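Local coordinates for EAL/GGDEF domain protein (Methylococcus capsulatus, PDB 3ICL) that is a protein of the GGDEF/EAL type that carries a GGDEF domain, an alpha/beta fold built around a mixed sheet, at residues A[119-125]-A[154-160]. The protein carries 1 engineered substitution. Residues are numbered along the deposited sequence; the frame is centred on the assembly and turned at random.
With SO4 (sulfate ion), chain E.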
# COMPACT_ATOMS: atom_id res chain seq x y z
N ILE A 119 -1.65 3.04 -14.38
CA ILE A 119 -2.58 3.14 -13.26
C ILE A 119 -2.36 4.44 -12.51
O ILE A 119 -1.27 5.02 -12.56
CB ILE A 119 -2.40 1.98 -12.23
CG1 ILE A 119 -0.96 1.95 -11.73
CG2 ILE A 119 -2.82 0.66 -12.86
CD1 ILE A 119 -0.73 0.97 -10.61
N SER A 120 -3.41 4.90 -11.85
CA SER A 120 -3.34 6.11 -11.03
C SER A 120 -3.36 5.56 -9.60
O SER A 120 -4.12 4.64 -9.30
CB SER A 120 -4.55 7.01 -11.31
OG SER A 120 -5.76 6.31 -11.11
N VAL A 121 -2.52 6.12 -8.73
CA VAL A 121 -2.40 5.62 -7.35
C VAL A 121 -2.54 6.69 -6.27
O VAL A 121 -2.09 7.82 -6.44
CB VAL A 121 -1.01 4.93 -7.17
CG1 VAL A 121 -0.82 4.49 -5.73
CG2 VAL A 121 -0.88 3.75 -8.12
N SER A 122 -3.17 6.32 -5.15
CA SER A 122 -3.32 7.23 -4.01
C SER A 122 -2.90 6.49 -2.76
O SER A 122 -3.33 5.36 -2.53
CB SER A 122 -4.77 7.70 -3.86
OG SER A 122 -5.08 8.72 -4.80
N ILE A 123 -2.07 7.12 -1.95
CA ILE A 123 -1.57 6.49 -0.74
C ILE A 123 -1.84 7.29 0.54
O ILE A 123 -1.57 8.49 0.61
CB ILE A 123 -0.05 6.25 -0.83
CG1 ILE A 123 0.27 5.40 -2.06
CG2 ILE A 123 0.44 5.58 0.45
CD1 ILE A 123 1.76 5.18 -2.29
N GLY A 124 -2.37 6.60 1.54
CA GLY A 124 -2.62 7.23 2.83
C GLY A 124 -1.59 6.69 3.80
O GLY A 124 -1.28 5.49 3.76
N ILE A 125 -1.13 7.46 4.65
CA ILE A 125 -0.08 6.97 5.54
C ILE A 125 -0.39 7.17 7.02
O ILE A 125 -0.87 8.23 7.44
CB ILE A 125 1.30 7.65 5.27
CG1 ILE A 125 1.84 7.28 3.89
CG2 ILE A 125 2.31 7.19 6.32
CD1 ILE A 125 3.04 8.09 3.45
N LYS A 154 -4.39 12.48 -7.94
CA LYS A 154 -3.91 11.12 -8.18
C LYS A 154 -2.39 11.07 -8.13
O LYS A 154 -1.72 12.11 -8.20
CB LYS A 154 -4.40 10.60 -9.54
CG LYS A 154 -3.84 11.31 -10.76
CD LYS A 154 -4.38 10.68 -12.04
CE LYS A 154 -3.82 11.34 -13.29
NZ LYS A 154 -4.27 12.75 -13.43
N ASN A 155 -1.85 9.86 -8.02
CA ASN A 155 -0.41 9.62 -7.94
C ASN A 155 0.19 10.45 -6.82
O ASN A 155 1.23 11.09 -6.96
CB ASN A 155 0.25 9.92 -9.28
CG ASN A 155 -0.34 9.09 -10.40
OD1 ASN A 155 -0.66 7.92 -10.20
ND2 ASN A 155 -0.49 9.69 -11.58
N ASN A 156 -0.49 10.40 -5.67
CA ASN A 156 -0.10 11.18 -4.51
C ASN A 156 -0.19 10.38 -3.22
O ASN A 156 -0.67 9.25 -3.19
CB ASN A 156 -1.02 12.38 -4.39
CG ASN A 156 -2.50 11.98 -4.36
OD1 ASN A 156 -2.85 10.85 -4.71
ND2 ASN A 156 -3.36 12.91 -3.97
N TYR A 157 0.28 11.00 -2.14
CA TYR A 157 0.22 10.38 -0.83
C TYR A 157 0.03 11.48 0.19
O TYR A 157 0.29 12.65 -0.07
CB TYR A 157 1.51 9.59 -0.54
CG TYR A 157 2.75 10.41 -0.23
CD1 TYR A 157 2.94 10.99 1.03
CD2 TYR A 157 3.77 10.56 -1.17
CE1 TYR A 157 4.11 11.70 1.33
CE2 TYR A 157 4.94 11.27 -0.88
CZ TYR A 157 5.10 11.84 0.37
OH TYR A 157 6.27 12.51 0.66
N GLN A 158 -0.47 11.10 1.36
CA GLN A 158 -0.63 12.07 2.43
C GLN A 158 -0.75 11.35 3.76
O GLN A 158 -1.26 10.22 3.84
CB GLN A 158 -1.84 12.97 2.18
CG GLN A 158 -3.19 12.38 2.46
CD GLN A 158 -4.28 13.43 2.35
OE1 GLN A 158 -4.50 14.00 1.29
NE2 GLN A 158 -4.97 13.69 3.46
N PHE A 159 -0.25 12.00 4.81
CA PHE A 159 -0.30 11.43 6.15
C PHE A 159 -1.64 11.74 6.80
O PHE A 159 -2.26 12.75 6.48
CB PHE A 159 0.79 12.03 7.04
CG PHE A 159 2.17 11.58 6.70
CD1 PHE A 159 2.91 12.23 5.72
CD2 PHE A 159 2.76 10.52 7.40
CE1 PHE A 159 4.22 11.84 5.44
CE2 PHE A 159 4.07 10.13 7.13
CZ PHE A 159 4.80 10.79 6.15
N PHE A 160 -2.07 10.87 7.70
CA PHE A 160 -3.31 11.09 8.42
C PHE A 160 -3.14 12.34 9.29
O PHE A 160 -2.06 12.55 9.85
CB PHE A 160 -3.63 9.88 9.30
CG PHE A 160 -4.83 10.07 10.19
CD1 PHE A 160 -4.68 10.31 11.55
CD2 PHE A 160 -6.12 10.05 9.65
CE1 PHE A 160 -5.79 10.52 12.37
CE2 PHE A 160 -7.23 10.26 10.46
CZ PHE A 160 -7.07 10.49 11.82
S SO4 E . -2.50 14.93 -10.50
O1 SO4 E . -2.37 15.43 -11.88
O2 SO4 E . -2.27 16.03 -9.55
O3 SO4 E . -3.86 14.39 -10.29
O4 SO4 E . -1.50 13.86 -10.27
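In the beta-alpha-beta unit formed by strand 121-127, helix 135-152 and strand 156-159, Ile123 and Ile125 meet Tyr157 and Phe159 across two parallel neighbouring strands. The strand axes lie 4.7 Å apart at 13°. Ile123 N donates to Asn156 O and Ile123 O accepts from Gln158 N, so the main chain of Ile123 bridges the residues flanking Tyr157. Two residues on, Ile125 N donates to Gln158 O and its O accepts from Phe160 N. At the entrance to the pair, the side chain of Asn155 takes over from the backbone: OD1 accepts from Val121 N at 3.0 Å, the donor tilted 32° from the amide carbonyl plane. With chi1 at -58°, its CG sits beside the backbone N, which lets the amide reach back to Val121.

Side chains alternate between the two faces. On that of helix 96-106, Ile125 touches both aromatic rings. Its CG2 rests 3.5 Å from Phe159 CE2, while CD1 stands over one face of the Phe159 ring, offset toward the rim, and also approaches Tyr157 CD1 at 3.8 Å. Ile123 CB packs against Tyr157 CB at 3.7 Å, and Tyr157 OH bonds to Gln100. On the face of helix 135-152, Ser122 OG lies 3.1 Å from Asn156 OD1; the hydroxyl has a hydrogen-bond partner in Asp39, whereas Asn156 ND2 is held by Ala149 O.

Just before the two strands, Ser120 CB packs on Lys154 CD at 3.7 Å. Lys154 N donates to O3 of a sulfate ion that probably comes from the crystallisation liquor. Strand 156-159 is an edge strand of the mixed five-stranded sheet within this chain, beside 121-127, which in turn lies next to 32-38; the two are joined by the parallel beta-alpha-beta crossover of this GGDEF domain.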